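Local coordinates for HRDC domain-containing protein (Bifidobacterium adolescentis ATCC 15703, PDB 3CYM) that probably acts as a 3'-5' exonuclease of the ribonuclease D type, trimming nucleic acid ends, although its own substrate is unknown, at residues Arg28-Glu33 with Gly70-Gln75; Val60-Asp65 with Leu111-Gln116; Leu145-Glu150 with Val173-Glu178. One frame throughout, in Å; residues are numbered along the deposited sequence.

Contact 1: Arg28-Glu33 with Gly70-Gln75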
ATOM      1  N   ARG A  28     -24.658  -8.819 -13.130  1.00 20.09           N
ATOM      2  CA  ARG A  28     -24.753  -9.938 -14.064  1.00 17.25           C
ATOM      3  C   ARG A  28     -24.648  -9.444 -15.506  1.00 21.84           C
ATOM      4  O   ARG A  28     -24.168 -10.169 -16.371  1.00 22.69           O
ATOM      5  CB  ARG A  28     -26.057 -10.734 -13.896  1.00 16.69           C
ATOM      6  CG  ARG A  28     -26.428 -11.159 -12.471  1.00 19.93           C
ATOM      7  CD  ARG A  28     -25.634 -12.351 -11.933  1.00 36.18           C
ATOM      8  NE  ARG A  28     -26.307 -13.640 -12.141  1.00 43.29           N
ATOM      9  CZ  ARG A  28     -25.869 -14.610 -12.950  1.00 46.50           C
ATOM     10  NH1 ARG A  28     -24.748 -14.458 -13.649  1.00 40.64           N
ATOM     11  NH2 ARG A  28     -26.556 -15.744 -13.063  1.00 42.62           N
ATOM     12  N   ASP A  29     -25.102  -8.217 -15.755  1.00 18.64           N
ATOM     13  CA  ASP A  29     -25.013  -7.620 -17.088  1.00 22.24           C
ATOM     14  C   ASP A  29     -23.578  -7.267 -17.464  1.00 19.82           C
ATOM     15  O   ASP A  29     -23.140  -7.546 -18.586  1.00 21.10           O
ATOM     16  CB  ASP A  29     -25.901  -6.372 -17.211  1.00 23.92           C
ATOM     17  CG  ASP A  29     -25.823  -5.733 -18.599  1.00 31.60           C
ATOM     18  OD1 ASP A  29     -25.974  -6.462 -19.607  1.00 40.28           O
ATOM     19  OD2 ASP A  29     -25.607  -4.505 -18.686  1.00 34.09           O
ATOM     20  N   TYR A  30     -22.855  -6.650 -16.531  1.00 21.10           N
ATOM     21  CA  TYR A  30     -21.461  -6.281 -16.769  1.00 20.40           C
ATOM     22  C   TYR A  30     -20.573  -7.502 -16.927  1.00 15.98           C
ATOM     23  O   TYR A  30     -19.705  -7.511 -17.783  1.00 17.29           O
ATOM     24  CB  TYR A  30     -20.911  -5.351 -15.678  1.00 17.19           C
ATOM     25  CG  TYR A  30     -19.577  -4.738 -16.052  1.00 15.19           C
ATOM     26  CD1 TYR A  30     -19.478  -3.841 -17.109  1.00 15.04           C
ATOM     27  CD2 TYR A  30     -18.410  -5.064 -15.356  1.00 14.56           C
ATOM     28  CE1 TYR A  30     -18.259  -3.273 -17.465  1.00 12.45           C
ATOM     29  CE2 TYR A  30     -17.185  -4.494 -15.708  1.00  6.17           C
ATOM     30  CZ  TYR A  30     -17.119  -3.606 -16.765  1.00 13.81           C
ATOM     31  OH  TYR A  30     -15.917  -3.050 -17.133  1.00 13.14           O
ATOM     32  N   CYS A  31     -20.812  -8.534 -16.120  1.00 19.56           N
ATOM     33  CA  CYS A  31     -20.099  -9.808 -16.256  1.00 16.89           C
ATOM     34  C   CYS A  31     -20.251 -10.444 -17.636  1.00 17.79           C
ATOM     35  O   CYS A  31     -19.277 -10.936 -18.198  1.00 21.32           O
ATOM     36  CB  CYS A  31     -20.537 -10.788 -15.171  1.00 18.23           C
ATOM     37  SG  CYS A  31     -19.863 -10.402 -13.539  1.00 20.78           S
ATOM     38  N   SER A  32     -21.472 -10.425 -18.172  1.00 17.40           N
ATOM     39  CA  SER A  32     -21.766 -10.879 -19.542  1.00 19.72           C
ATOM     40  C   SER A  32     -20.994 -10.109 -20.605  1.00 20.51           C
ATOM     41  O   SER A  32     -20.468 -10.697 -21.557  1.00 20.29           O
ATOM     42  CB  SER A  32     -23.261 -10.740 -19.830  1.00 20.37           C
ATOM     43  OG  SER A  32     -23.959 -11.883 -19.385  1.00 25.46           O
ATOM     44  N   GLU A  33     -20.943  -8.789 -20.436  1.00 18.59           N
ATOM     45  CA  GLU A  33     -20.192  -7.911 -21.335  1.00 20.31           C
ATOM     46  C   GLU A  33     -18.686  -8.160 -21.253  1.00 22.35           C
ATOM     47  O   GLU A  33     -17.980  -8.072 -22.260  1.00 27.88           O
ATOM     48  CB  GLU A  33     -20.516  -6.451 -21.029  1.00 18.17           C
ATOM     49  CG  GLU A  33     -21.954  -6.074 -21.330  1.00 19.13           C
ATOM     50  CD  GLU A  33     -22.261  -6.097 -22.806  1.00 25.33           C
ATOM     51  OE1 GLU A  33     -23.119  -6.906 -23.231  1.00 24.51           O
ATOM     52  OE2 GLU A  33     -21.626  -5.313 -23.544  1.00 34.50           O
ATOM     53  N   GLY A  70     -16.757  -0.376 -15.865  1.00 18.85           N
ATOM     54  CA  GLY A  70     -17.619  -0.735 -14.738  1.00 12.88           C
ATOM     55  C   GLY A  70     -17.095  -0.199 -13.421  1.00 14.67           C
ATOM     56  O   GLY A  70     -15.965  -0.502 -13.038  1.00 18.79           O
ATOM     57  N   LEU A  71     -17.916   0.596 -12.733  1.00 10.56           N
ATOM     58  CA  LEU A  71     -17.616   1.062 -11.381  1.00 16.67           C
ATOM     59  C   LEU A  71     -18.481   0.277 -10.409  1.00 15.82           C
ATOM     60  O   LEU A  71     -19.680   0.501 -10.326  1.00 17.97           O
ATOM     61  CB  LEU A  71     -17.875   2.572 -11.230  1.00 14.51           C
ATOM     62  CG  LEU A  71     -17.245   3.541 -12.236  1.00  7.81           C
ATOM     63  CD1 LEU A  71     -17.480   4.953 -11.802  1.00  2.00           C
ATOM     64  CD2 LEU A  71     -15.768   3.302 -12.361  1.00  3.22           C
ATOM     65  N   LEU A  72     -17.873  -0.649  -9.678  1.00 14.09           N
ATOM     66  CA  LEU A  72     -18.637  -1.623  -8.921  1.00 15.66           C
ATOM     67  C   LEU A  72     -18.589  -1.294  -7.436  1.00 16.65           C
ATOM     68  O   LEU A  72     -17.511  -1.154  -6.862  1.00 17.74           O
ATOM     69  CB  LEU A  72     -18.114  -3.049  -9.173  1.00 14.29           C
ATOM     70  CG  LEU A  72     -18.130  -3.864 -10.497  1.00 21.33           C
ATOM     71  CD1 LEU A  72     -19.481  -4.415 -10.883  1.00 16.94           C
ATOM     72  CD2 LEU A  72     -17.511  -3.182 -11.699  1.00 18.23           C
ATOM     73  N   ASP A  73     -19.769  -1.167  -6.831  1.00 11.93           N
ATOM     74  CA  ASP A  73     -19.931  -0.913  -5.397  1.00 14.82           C
ATOM     75  C   ASP A  73     -19.891  -2.245  -4.645  1.00 16.93           C
ATOM     76  O   ASP A  73     -20.893  -2.945  -4.632  1.00 16.76           O
ATOM     77  CB  ASP A  73     -21.292  -0.221  -5.182  1.00 17.41           C
ATOM     78  CG  ASP A  73     -21.560   0.201  -3.722  1.00 13.99           C
ATOM     79  OD1 ASP A  73     -20.907  -0.269  -2.767  1.00 15.01           O
ATOM     80  OD2 ASP A  73     -22.482   1.027  -3.532  1.00 22.04           O
ATOM     81  N   PRO A  74     -18.749  -2.583  -3.995  1.00 20.51           N
ATOM     82  CA  PRO A  74     -18.603  -3.897  -3.352  1.00 22.34           C
ATOM     83  C   PRO A  74     -19.612  -4.172  -2.226  1.00 22.67           C
ATOM     84  O   PRO A  74     -20.147  -5.276  -2.143  1.00 20.84           O
ATOM     85  CB  PRO A  74     -17.169  -3.863  -2.792  1.00 20.23           C
ATOM     86  CG  PRO A  74     -16.474  -2.790  -3.565  1.00 15.11           C
ATOM     87  CD  PRO A  74     -17.536  -1.763  -3.806  1.00 22.07           C
ATOM     88  N   GLN A  75     -19.875  -3.161  -1.401  1.00 21.74           N
ATOM     89  CA  GLN A  75     -20.759  -3.278  -0.237  1.00 20.75           C
ATOM     90  C   GLN A  75     -22.215  -3.504  -0.637  1.00 22.34           C
ATOM     91  O   GLN A  75     -22.868  -4.397  -0.107  1.00 22.60           O
ATOM     92  CB  GLN A  75     -20.638  -2.044   0.669  1.00 17.66           C
ATOM     93  CG  GLN A  75     -19.308  -1.941   1.423  1.00 23.15           C
ATOM     94  CD  GLN A  75     -18.146  -1.519   0.533  1.00 26.84           C
ATOM     95  OE1 GLN A  75     -18.344  -0.914  -0.524  1.00 33.38           O
ATOM     96  NE2 GLN A  75     -16.928  -1.840   0.954  1.00 26.61           N
TER

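Contact 2: Val60-Asp65 with Leu111-Gln116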
ATOM      1  N   VAL A  60     -14.548  -0.465  -6.937  1.00 17.24           N
ATOM      2  CA  VAL A  60     -13.732  -1.346  -7.742  1.00 17.88           C
ATOM      3  C   VAL A  60     -14.008  -0.972  -9.212  1.00 19.52           C
ATOM      4  O   VAL A  60     -15.162  -0.839  -9.615  1.00 18.38           O
ATOM      5  CB  VAL A  60     -14.043  -2.818  -7.364  1.00 17.22           C
ATOM      6  CG1 VAL A  60     -14.057  -3.691  -8.534  1.00 15.73           C
ATOM      7  CG2 VAL A  60     -13.055  -3.333  -6.305  1.00 21.64           C
ATOM      8  N   GLN A  61     -12.944  -0.738  -9.983  1.00 18.92           N
ATOM      9  CA  GLN A  61     -13.070  -0.174 -11.331  1.00 18.38           C
ATOM     10  C   GLN A  61     -12.471  -1.101 -12.364  1.00 16.72           C
ATOM     11  O   GLN A  61     -11.337  -1.553 -12.206  1.00 14.15           O
ATOM     12  CB  GLN A  61     -12.387   1.195 -11.448  1.00 19.18           C
ATOM     13  CG  GLN A  61     -12.799   2.237 -10.431  1.00 21.55           C
ATOM     14  CD  GLN A  61     -11.698   2.562  -9.450  1.00 18.65           C
ATOM     15  OE1 GLN A  61     -11.701   2.070  -8.329  1.00 16.30           O
ATOM     16  NE2 GLN A  61     -10.743   3.379  -9.872  1.00 18.32           N
ATOM     17  N   PHE A  62     -13.235  -1.369 -13.422  1.00 17.35           N
ATOM     18  CA  PHE A  62     -12.785  -2.223 -14.515  1.00 14.05           C
ATOM     19  C   PHE A  62     -13.051  -1.630 -15.880  1.00 17.30           C
ATOM     20  O   PHE A  62     -13.967  -0.838 -16.050  1.00 16.27           O
ATOM     21  CB  PHE A  62     -13.430  -3.607 -14.425  1.00 15.56           C
ATOM     22  CG  PHE A  62     -13.035  -4.362 -13.202  1.00 14.82           C
ATOM     23  CD1 PHE A  62     -11.705  -4.727 -12.997  1.00 19.04           C
ATOM     24  CD2 PHE A  62     -13.974  -4.674 -12.234  1.00 18.56           C
ATOM     25  CE1 PHE A  62     -11.321  -5.411 -11.848  1.00 19.37           C
ATOM     26  CE2 PHE A  62     -13.596  -5.367 -11.091  1.00 23.03           C
ATOM     27  CZ  PHE A  62     -12.262  -5.727 -10.894  1.00 22.06           C
ATOM     28  N   LYS A  63     -12.224  -2.015 -16.845  1.00 14.70           N
ATOM     29  CA  LYS A  63     -12.482  -1.718 -18.239  1.00 16.88           C
ATOM     30  C   LYS A  63     -12.001  -2.875 -19.097  1.00 17.88           C
ATOM     31  O   LYS A  63     -10.898  -3.403 -18.894  1.00 22.25           O
ATOM     32  CB  LYS A  63     -11.802  -0.411 -18.688  1.00 14.11           C
ATOM     33  CG  LYS A  63     -12.283   0.045 -20.052  1.00  8.98           C
ATOM     34  CD  LYS A  63     -11.498   1.208 -20.619  1.00 13.78           C
ATOM     35  CE  LYS A  63     -12.193   1.710 -21.869  1.00 14.49           C
ATOM     36  NZ  LYS A  63     -11.478   2.833 -22.526  1.00 12.66           N
ATOM     37  N   ARG A  64     -12.844  -3.276 -20.042  1.00 14.14           N
ATOM     38  CA  ARG A  64     -12.442  -4.188 -21.097  1.00 16.03           C
ATOM     39  C   ARG A  64     -13.035  -3.696 -22.407  1.00 20.06           C
ATOM     40  O   ARG A  64     -14.165  -3.207 -22.428  1.00 19.15           O
ATOM     41  CB  ARG A  64     -12.920  -5.603 -20.795  1.00 15.21           C
ATOM     42  CG  ARG A  64     -11.948  -6.660 -21.233  1.00 14.81           C
ATOM     43  CD  ARG A  64     -12.352  -8.039 -20.783  1.00  9.62           C
ATOM     44  NE  ARG A  64     -11.415  -9.007 -21.333  1.00  9.59           N
ATOM     45  CZ  ARG A  64     -11.617 -10.316 -21.404  1.00 15.66           C
ATOM     46  NH1 ARG A  64     -12.741 -10.859 -20.953  1.00 13.96           N
ATOM     47  NH2 ARG A  64     -10.674 -11.084 -21.933  1.00 19.74           N
ATOM     48  N   ASP A  65     -12.262  -3.816 -23.484  1.00 27.30           N
ATOM     49  CA  ASP A  65     -12.658  -3.346 -24.816  1.00 30.47           C
ATOM     50  C   ASP A  65     -13.988  -3.968 -25.258  1.00 29.08           C
ATOM     51  O   ASP A  65     -14.073  -5.169 -25.508  1.00 31.01           O
ATOM     52  CB  ASP A  65     -11.546  -3.648 -25.834  1.00 32.09           C
ATOM     53  CG  ASP A  65     -11.794  -3.004 -27.195  1.00 38.37           C
ATOM     54  OD1 ASP A  65     -11.316  -3.558 -28.206  1.00 47.62           O
ATOM     55  OD2 ASP A  65     -12.458  -1.946 -27.264  1.00 45.58           O
ATOM     56  N   LEU A 111     -12.051 -10.104  -1.908  1.00 20.89           N
ATOM     57  CA  LEU A 111     -13.396 -10.200  -2.485  1.00 22.00           C
ATOM     58  C   LEU A 111     -13.632 -11.546  -3.180  1.00 21.52           C
ATOM     59  O   LEU A 111     -14.769 -11.905  -3.485  1.00 24.13           O
ATOM     60  CB  LEU A 111     -13.686  -9.011  -3.413  1.00 19.75           C
ATOM     61  CG  LEU A 111     -13.937  -7.676  -2.691  1.00 21.73           C
ATOM     62  CD1 LEU A 111     -13.611  -6.470  -3.564  1.00 26.90           C
ATOM     63  CD2 LEU A 111     -15.359  -7.573  -2.159  1.00 18.90           C
ATOM     64  N   GLY A 112     -12.552 -12.291  -3.414  1.00 25.18           N
ATOM     65  CA  GLY A 112     -12.635 -13.610  -4.029  1.00 24.95           C
ATOM     66  C   GLY A 112     -12.283 -13.606  -5.506  1.00 25.66           C
ATOM     67  O   GLY A 112     -12.523 -14.591  -6.204  1.00 27.19           O
ATOM     68  N   MET A 113     -11.718 -12.498  -5.982  1.00 22.82           N
ATOM     69  CA  MET A 113     -11.246 -12.415  -7.356  1.00 25.48           C
ATOM     70  C   MET A 113      -9.937 -13.196  -7.512  1.00 25.13           C
ATOM     71  O   MET A 113      -9.167 -13.334  -6.559  1.00 26.18           O
ATOM     72  CB  MET A 113     -11.074 -10.958  -7.793  1.00 24.07           C
ATOM     73  CG  MET A 113     -12.374 -10.261  -8.167  1.00 30.58           C
ATOM     74  SD  MET A 113     -12.189  -8.478  -8.369  1.00 26.45           S
ATOM     75  CE  MET A 113     -12.538  -7.924  -6.732  1.00 26.18           C
ATOM     76  N   GLU A 114      -9.702 -13.717  -8.711  1.00 24.57           N
ATOM     77  CA  GLU A 114      -8.514 -14.520  -8.971  1.00 26.66           C
ATOM     78  C   GLU A 114      -7.808 -14.119 -10.269  1.00 26.01           C
ATOM     79  O   GLU A 114      -7.938 -14.821 -11.273  1.00 29.58           O
ATOM     80  CB  GLU A 114      -8.880 -16.008  -8.987  1.00 23.31           C
ATOM     81  CG  GLU A 114      -7.782 -16.934  -8.474  1.00 40.87           C
ATOM     82  CD  GLU A 114      -6.851 -17.454  -9.568  1.00 52.63           C
ATOM     83  OE1 GLU A 114      -5.616 -17.312  -9.424  1.00 57.71           O
ATOM     84  OE2 GLU A 114      -7.350 -18.016 -10.566  1.00 58.42           O
ATOM     85  N   PRO A 115      -7.060 -12.989 -10.256  1.00 26.36           N
ATOM     86  CA  PRO A 115      -6.237 -12.601 -11.411  1.00 24.94           C
ATOM     87  C   PRO A 115      -5.193 -13.668 -11.756  1.00 23.42           C
ATOM     88  O   PRO A 115      -4.453 -14.130 -10.880  1.00 21.98           O
ATOM     89  CB  PRO A 115      -5.551 -11.314 -10.937  1.00 24.54           C
ATOM     90  CG  PRO A 115      -6.422 -10.796  -9.841  1.00 27.43           C
ATOM     91  CD  PRO A 115      -6.948 -12.006  -9.160  1.00 22.89           C
ATOM     92  N   GLN A 116      -5.152 -14.070 -13.018  1.00 23.49           N
ATOM     93  CA  GLN A 116      -4.276 -15.171 -13.421  1.00 24.62           C
ATOM     94  C   GLN A 116      -3.009 -14.709 -14.115  1.00 21.41           C
ATOM     95  O   GLN A 116      -2.037 -15.462 -14.212  1.00 18.58           O
ATOM     96  CB  GLN A 116      -5.029 -16.171 -14.293  1.00 23.26           C
ATOM     97  CG  GLN A 116      -6.029 -17.010 -13.515  1.00 24.46           C
ATOM     98  CD  GLN A 116      -6.533 -18.185 -14.316  1.00 32.66           C
ATOM     99  OE1 GLN A 116      -7.715 -18.257 -14.653  1.00 35.41           O
ATOM    100  NE2 GLN A 116      -5.635 -19.110 -14.643  1.00 33.08           N
TER

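Contact 3: Leu145-Glu150 with Val173-Glu178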
ATOM      1  N   LEU A 145      -1.237  12.212 -22.659  1.00 19.43           N
ATOM      2  CA  LEU A 145      -2.527  12.571 -22.069  1.00 19.04           C
ATOM      3  C   LEU A 145      -2.415  12.819 -20.571  1.00 21.20           C
ATOM      4  O   LEU A 145      -1.822  12.023 -19.843  1.00 25.37           O
ATOM      5  CB  LEU A 145      -3.583  11.502 -22.358  1.00 17.82           C
ATOM      6  CG  LEU A 145      -4.011  11.256 -23.805  1.00 16.75           C
ATOM      7  CD1 LEU A 145      -4.939  10.062 -23.853  1.00 18.84           C
ATOM      8  CD2 LEU A 145      -4.681  12.477 -24.421  1.00 12.35           C
ATOM      9  N   THR A 146      -3.008  13.927 -20.132  1.00 25.54           N
ATOM     10  CA  THR A 146      -2.946  14.390 -18.748  1.00 25.11           C
ATOM     11  C   THR A 146      -4.221  13.998 -17.995  1.00 25.96           C
ATOM     12  O   THR A 146      -5.330  14.239 -18.470  1.00 28.15           O
ATOM     13  CB  THR A 146      -2.744  15.941 -18.692  1.00 26.91           C
ATOM     14  OG1 THR A 146      -1.518  16.293 -19.348  1.00 25.74           O
ATOM     15  CG2 THR A 146      -2.708  16.465 -17.251  1.00 24.85           C
ATOM     16  N   LEU A 147      -4.052  13.369 -16.836  1.00 23.85           N
ATOM     17  CA  LEU A 147      -5.153  13.127 -15.912  1.00 30.28           C
ATOM     18  C   LEU A 147      -4.984  14.068 -14.720  1.00 33.49           C
ATOM     19  O   LEU A 147      -3.933  14.063 -14.072  1.00 36.00           O
ATOM     20  CB  LEU A 147      -5.160  11.664 -15.442  1.00 29.71           C
ATOM     21  CG  LEU A 147      -5.144  10.532 -16.482  1.00 31.08           C
ATOM     22  CD1 LEU A 147      -4.889   9.185 -15.816  1.00 21.59           C
ATOM     23  CD2 LEU A 147      -6.437  10.484 -17.305  1.00 21.07           C
ATOM     24  N   ALA A 148      -5.996  14.894 -14.453  1.00 37.71           N
ATOM     25  CA  ALA A 148      -5.983  15.775 -13.278  1.00 42.72           C
ATOM     26  C   ALA A 148      -6.479  14.990 -12.075  1.00 46.18           C
ATOM     27  O   ALA A 148      -7.682  14.862 -11.867  1.00 54.31           O
ATOM     28  CB  ALA A 148      -6.852  17.000 -13.515  1.00 43.30           C
ATOM     29  N   LYS A 149      -5.551  14.454 -11.288  1.00 47.35           N
ATOM     30  CA  LYS A 149      -5.891  13.499 -10.228  1.00 46.75           C
ATOM     31  C   LYS A 149      -6.447  14.199  -8.981  1.00 47.12           C
ATOM     32  O   LYS A 149      -5.747  14.380  -7.980  1.00 46.81           O
ATOM     33  CB  LYS A 149      -4.680  12.616  -9.912  1.00 44.82           C
ATOM     34  CG  LYS A 149      -4.207  11.773 -11.106  1.00 38.52           C
ATOM     35  CD  LYS A 149      -4.871  10.403 -11.138  1.00 26.93           C
ATOM     36  CE  LYS A 149      -4.111   9.407 -10.263  1.00 22.67           C
ATOM     37  NZ  LYS A 149      -4.995   8.349  -9.696  1.00 19.58           N
ATOM     38  N   GLU A 150      -7.728  14.564  -9.059  1.00 48.08           N
ATOM     39  CA  GLU A 150      -8.351  15.521  -8.134  1.00 49.03           C
ATOM     40  C   GLU A 150      -9.023  14.930  -6.886  1.00 46.73           C
ATOM     41  O   GLU A 150      -9.143  15.620  -5.871  1.00 51.13           O
ATOM     42  CB  GLU A 150      -9.348  16.420  -8.885  1.00 49.50           C
ATOM     43  CG  GLU A 150      -8.697  17.413  -9.855  1.00 54.58           C
ATOM     44  CD  GLU A 150      -9.693  18.360 -10.520  1.00 59.29           C
ATOM     45  OE1 GLU A 150      -9.311  19.517 -10.803  1.00 63.86           O
ATOM     46  OE2 GLU A 150     -10.851  17.957 -10.765  1.00 57.44           O
ATOM     47  N   VAL A 173      -8.915   3.805 -14.831  1.00 21.78           N
ATOM     48  CA  VAL A 173      -8.825   2.578 -15.654  1.00 15.53           C
ATOM     49  C   VAL A 173      -8.938   2.836 -17.162  1.00 19.62           C
ATOM     50  O   VAL A 173      -8.674   1.943 -17.958  1.00 20.99           O
ATOM     51  CB  VAL A 173      -9.863   1.503 -15.264  1.00 12.36           C
ATOM     52  CG1 VAL A 173      -9.625   1.014 -13.868  1.00 12.22           C
ATOM     53  CG2 VAL A 173     -11.284   2.018 -15.434  1.00 11.05           C
ATOM     54  N   GLU A 174      -9.312   4.062 -17.527  1.00 21.94           N
ATOM     55  CA  GLU A 174      -9.573   4.489 -18.915  1.00 16.73           C
ATOM     56  C   GLU A 174      -8.424   4.282 -19.918  1.00 19.18           C
ATOM     57  O   GLU A 174      -8.672   4.004 -21.093  1.00 23.29           O
ATOM     58  CB  GLU A 174     -10.046   5.959 -18.905  1.00 15.19           C
ATOM     59  CG  GLU A 174     -10.127   6.737 -20.249  1.00 14.23           C
ATOM     60  CD  GLU A 174     -11.238   6.271 -21.191  1.00 22.97           C
ATOM     61  OE1 GLU A 174     -11.996   5.340 -20.840  1.00 24.18           O
ATOM     62  OE2 GLU A 174     -11.348   6.838 -22.305  1.00 21.07           O
ATOM     63  N   LEU A 175      -7.181   4.391 -19.458  1.00 17.23           N
ATOM     64  CA  LEU A 175      -6.029   4.361 -20.371  1.00 14.73           C
ATOM     65  C   LEU A 175      -5.059   3.210 -20.154  1.00 13.81           C
ATOM     66  O   LEU A 175      -4.020   3.152 -20.806  1.00 16.77           O
ATOM     67  CB  LEU A 175      -5.269   5.695 -20.319  1.00 15.74           C
ATOM     68  CG  LEU A 175      -6.081   6.944 -20.684  1.00 19.76           C
ATOM     69  CD1 LEU A 175      -5.336   8.200 -20.285  1.00 26.69           C
ATOM     70  CD2 LEU A 175      -6.445   6.951 -22.167  1.00 17.38           C
ATOM     71  N   LEU A 176      -5.401   2.295 -19.249  1.00 11.35           N
ATOM     72  CA  LEU A 176      -4.500   1.208 -18.883  1.00 14.21           C
ATOM     73  C   LEU A 176      -4.225   0.169 -19.988  1.00 16.25           C
ATOM     74  O   LEU A 176      -3.113  -0.341 -20.073  1.00 13.16           O
ATOM     75  CB  LEU A 176      -4.973   0.508 -17.603  1.00  8.11           C
ATOM     76  CG  LEU A 176      -4.980   1.318 -16.308  1.00  5.85           C
ATOM     77  CD1 LEU A 176      -5.324   0.424 -15.140  1.00  4.89           C
ATOM     78  CD2 LEU A 176      -3.630   2.004 -16.064  1.00  9.48           C
ATOM     79  N   ILE A 177      -5.210  -0.139 -20.833  1.00 16.72           N
ATOM     80  CA  ILE A 177      -4.944  -1.094 -21.914  1.00 19.57           C
ATOM     81  C   ILE A 177      -4.015  -0.486 -22.974  1.00 19.22           C
ATOM     82  O   ILE A 177      -3.148  -1.174 -23.508  1.00 22.65           O
ATOM     83  CB  ILE A 177      -6.221  -1.835 -22.477  1.00 20.85           C
ATOM     84  CG1 ILE A 177      -6.851  -1.110 -23.660  1.00 24.32           C
ATOM     85  CG2 ILE A 177      -7.274  -2.150 -21.382  1.00 14.14           C
ATOM     86  CD1 ILE A 177      -6.514  -1.741 -24.969  1.00 17.90           C
ATOM     87  N   GLU A 178      -4.181   0.810 -23.236  1.00 21.16           N
ATOM     88  CA  GLU A 178      -3.312   1.545 -24.158  1.00 26.45           C
ATOM     89  C   GLU A 178      -1.923   1.761 -23.565  1.00 25.71           C
ATOM     90  O   GLU A 178      -0.933   1.779 -24.298  1.00 31.07           O
ATOM     91  CB  GLU A 178      -3.928   2.892 -24.566  1.00 20.72           C
ATOM     92  CG  GLU A 178      -5.168   2.780 -25.436  1.00 28.93           C
ATOM     93  CD  GLU A 178      -6.469   2.857 -24.648  1.00 32.29           C
ATOM     94  OE1 GLU A 178      -6.442   2.736 -23.402  1.00 38.48           O
ATOM     95  OE2 GLU A 178      -7.529   3.043 -25.283  1.00 34.25           O
TER

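Contact 1: Arg28-Glu33 with Gly70-Gln75
Y30 lays one face of its ring over the backbone of G70, and this CH-pi contact is the tight part of the interface. The CA of G70 stands 3.9 Å from the centroid of the Y30 ring and 25° off its normal, displaced toward the ring's rim. Glycine makes the approach possible: a CB on G70 would lie only 2.5 Å from Y30 CE2, a clash. The Y30 side chain runs out from the helix with CG anti to the backbone N (chi1 -168°), which carries the ring across to the strand. Its hydroxyl continues past G70 and is hydrogen-bonded to the carbonyl O of G68, so the polar end of this buried ring is satisfied two residues ahead of G70. Packing is slacker beside L72, where CD2 comes obliquely to Y30 CD2 at 4.2 Å. Away from this patch R28, D29 and S32 of the helix are exposed. A leucine in place of Y30 would probably leave the carbonyl of G68 without its hydroxyl partner and open a gap over the G70 backbone. Helix 24-35 thus lies against one face of the mixed sheet, consistent with an RNase H-like exonuclease domain, with Y30 set down on strand 68-72 and also touching I21 of strand 20-21 and F62 of strand 57-65, the two neighbours of that strand in the sheet.

Contact 2: Val60-Asp65 with Leu111-Gln116
This is a buried apolar contact of the exonuclease domain, in which V60 and F62 of strand 57-65 meet L111 and M113, where helix 101-111 gives way to the loop leading to strand 117-120. Its centre is a Met-aromatic pair. The sulfur of M113 approaches the F62 ring at its edge, near the ring plane: SD is 3.7 Å from F62 CZ, and the line from SD to the ring centroid runs 76° off the normal. M113 has CG anti to its carbonyl carbon (chi1 -79°) and bends at chi3, with the thioether reaching the outer end of the ring. Two residues earlier on the strand, V60 CG2 meets L111 CD1 at 4.2 Å, a lighter methyl-to-methyl touch. V60 and F62 point to the same side of the strand because they alternate with Q61. Between the two hydrophobic residues of the loop segment, G112 has a positive phi of 101° and ends the helix in a Schellman motif, turning the chain so that M113 follows L111 back toward the strand. W84 of helix 84-91 and F108 of helix 101-111 pack on the same cluster, while F87 meets the F62 ring. The arrangement is consistent with the RNase H-like fold of 3'-5' exonucleases, a mixed sheet covered by helices; here the Schellman motif ends helix 101-111 before strand 117-120, outermost in the sheet.

Contact 3: Leu145-Glu150 with Val173-Glu178
The backbones of L145-E150 and V173-E178 stay well apart, their closest CA atoms, those of L145 and L175, being 9.1 Å from each other. The first segment leaves the short strand 145-146 in extended form and reaches an inverse gamma turn centred on K149. The second spans the break between helices 163-174 and 176-190, and L175 occupies the joint itself. Leucine side chains bridge the distance. L145 and L147, two residues apart in the extended chain, both direct their side chains to L175, with T146 between them turned away. L145 brings CD1 to L175 CD2 at 3.8 Å and crosses that side chain at about a right angle; the same CD1 is 4.0 Å from L175 CD1. L147 comes in differently, sliding past L175 in the opposite direction until its CD2 lies 3.9 Å from L175 CD1. The two methyls of L175 therefore divide the work, CD2 serving L145 and CD1 serving both leucines. In L175, CG is anti to the carbonyl carbon (chi1 -59°), and the forked end is thereby presented to the extended chain. Farther along that chain, K149 NZ forms a salt bridge with D172 of the sodium site, so the leucine cluster sits at the helix break just after a metal ligand of the probable exonuclease domain. T139 and L143 of helix 135-143 close in on L175, joined by L10, while strand 145-146 pairs in parallel with strand 8-9; on either side of L175 in the chain, V173 and L176 rest on A42 of strand 40-47.

All three contacts are largely buried and apolar, but they use different elements. Contacts 1 and 2 share the mixed sheet: their strands 68-72 and 57-65 are adjacent, with probable backbone hydrogen bonds L72 N to V60 O (2.7 Å) and G70 N to F62 O (2.8 Å). Contact 1 rests an aromatic face on glycine, contact 2 sets sulfur at a ring edge, and contact 3 relies on aliphatic methyls alone. V173-E178 packs against the same sheet, but its leucine cluster joins it to strand 145-146 and helix 135-143. Contacts 2 and 3 come nearer the sodium site than contact 1, each with one partly exposed leucine, and meet through the salt bridge K63 NZ to E174 OE1 and V173 packing on strand 57-65.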